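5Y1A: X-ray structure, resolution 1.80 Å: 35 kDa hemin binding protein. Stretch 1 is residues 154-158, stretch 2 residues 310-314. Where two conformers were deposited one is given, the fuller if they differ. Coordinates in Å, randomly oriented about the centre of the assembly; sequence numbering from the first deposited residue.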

# COMPACT_ATOMS: atom_id res chain seq x y z
N GLY A 154 3.92 7.01 10.83
CA GLY A 154 4.71 8.21 11.13
C GLY A 154 3.76 9.28 11.59
O GLY A 154 2.58 9.20 11.29
N ALA A 155 4.28 10.26 12.32
CA ALA A 155 3.42 11.28 12.95
C ALA A 155 3.00 12.39 11.98
O ALA A 155 1.92 12.98 12.11
CB ALA A 155 4.08 11.85 14.15
N THR A 156 3.88 12.67 11.02
CA THR A 156 3.70 13.76 10.07
C THR A 156 4.19 13.26 8.71
O THR A 156 4.80 12.19 8.63
CB THR A 156 4.52 15.02 10.49
OG1 THR A 156 5.91 14.80 10.23
CG2 THR A 156 4.31 15.36 11.98
N PRO A 157 3.90 14.00 7.63
CA PRO A 157 4.29 13.54 6.28
C PRO A 157 5.79 13.31 6.08
O PRO A 157 6.18 12.55 5.16
CB PRO A 157 3.76 14.66 5.38
CG PRO A 157 2.56 15.20 6.17
CD PRO A 157 3.14 15.26 7.56
N GLU A 158 6.63 13.91 6.92
CA GLU A 158 8.08 13.72 6.79
C GLU A 158 8.67 12.71 7.77
O GLU A 158 9.90 12.61 7.92
CB GLU A 158 8.82 15.06 6.83
CG GLU A 158 8.83 15.81 5.49
CD GLU A 158 9.42 14.97 4.35
OE1 GLU A 158 8.72 14.77 3.33
OE2 GLU A 158 10.57 14.50 4.48
N ASN A 310 0.25 21.29 10.48
CA ASN A 310 -0.33 20.24 11.31
C ASN A 310 0.20 18.88 10.86
O ASN A 310 1.10 18.81 9.98
CB ASN A 310 -1.88 20.30 11.29
CG ASN A 310 -2.46 20.12 9.89
OD1 ASN A 310 -1.83 19.55 9.00
ND2 ASN A 310 -3.69 20.64 9.69
N ALA A 311 -0.34 17.81 11.43
CA ALA A 311 0.19 16.46 11.17
C ALA A 311 -0.12 15.93 9.77
O ALA A 311 0.48 14.94 9.34
CB ALA A 311 -0.29 15.50 12.22
N THR A 312 -1.06 16.58 9.07
CA THR A 312 -1.37 16.24 7.69
C THR A 312 -0.69 17.20 6.71
O THR A 312 -0.93 17.13 5.50
CB THR A 312 -2.90 16.17 7.44
OG1 THR A 312 -3.52 17.42 7.82
CG2 THR A 312 -3.50 15.05 8.27
N GLY A 313 0.18 18.07 7.22
CA GLY A 313 1.05 18.88 6.36
C GLY A 313 0.43 20.18 5.86
O GLY A 313 1.01 20.87 5.03
N GLN A 314 -0.75 20.51 6.37
CA GLN A 314 -1.39 21.78 6.06
C GLN A 314 -0.75 22.90 6.86
O GLN A 314 -0.51 22.75 8.06
CB GLN A 314 -2.89 21.75 6.35
CG GLN A 314 -3.63 20.58 5.70
CD GLN A 314 -5.10 20.58 6.04
OE1 GLN A 314 -5.96 20.65 5.15
NE2 GLN A 314 -5.41 20.46 7.31

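The contact between these two loops is small, 173 Å² counting both sides, and no hydrogen bond crosses it. Its rule is simple: one stretch folds into a turn braced by its own hydrogen bonds, and the other lays a threonine backbone and a proline ring against it.

Asn310 opens the type I beta turn that runs to Gly313, and its work is internal. Its CA-to-CB bond points away from stretch 1, and with chi1 at p its OD1 gathers donors from its own loop: Gln314 N at 3.0 Å, Thr312 OG1 at 3.0 Å, and Thr312 N at 3.1 Å in a weak bond. In the backbone, Gly313 N to Asn310 O, 3.0 Å, closes the turn, and Asn310 N to Gln314 O, 2.9 Å, ties the residue after it back to its start. Asparagine suits the place because its short amide can reach forward to the main-chain N-H groups of Thr312 and Gln314, so the turn carries a dense set of internal hydrogen bonds.

Ala311 is the centre of the contact, with 54 Å² covered, the most of any residue here. Its methyl, set sideways, meets the carbonyl of stretch 1 at Ala155 O to Ala311 CB, 3.4 Å. Its own carbonyl faces Thr156 and Pro157: Thr156 CA lies 3.5 Å from Ala311 O, with an angle of 165° at the hydrogen, a nearly straight CA-H...O contact, and Pro157 CD comes to 3.2 Å from the same Ala311 O. A small side chain fits this close approach, in which the CA atoms of Thr156 and Ala311 are 4.6 Å apart. Thr156, buried, presents its backbone here, while its OG1 is hydrogen-bonded next to the stretch.

Thr312 points its CA-to-CB bond away, and its hydroxyl serves Asn310, so it gives stretch 1 mainly its backbone: Pro157 CG rests 3.9 Å from Thr312 C. The CA-to-CB bond of Pro157 points toward stretch 2, and the residue has 48 Å² covered by it. Proline suits this place in that its ring carbons CD and CG make the close contacts with the turn.

Gly313 continues the surface that Pro157 touches, with Pro157 CG 3.9 Å from Gly313 N. Two conditions favour glycine. Its phi of 86° is positive, and an ideal CB would lie only 3.2 Å from Pro157 CG, a tight fit. Gln314 then leaves the contact, its side chain out of reach of stretch 1, though its backbone still helps to fasten the turn through Asn310.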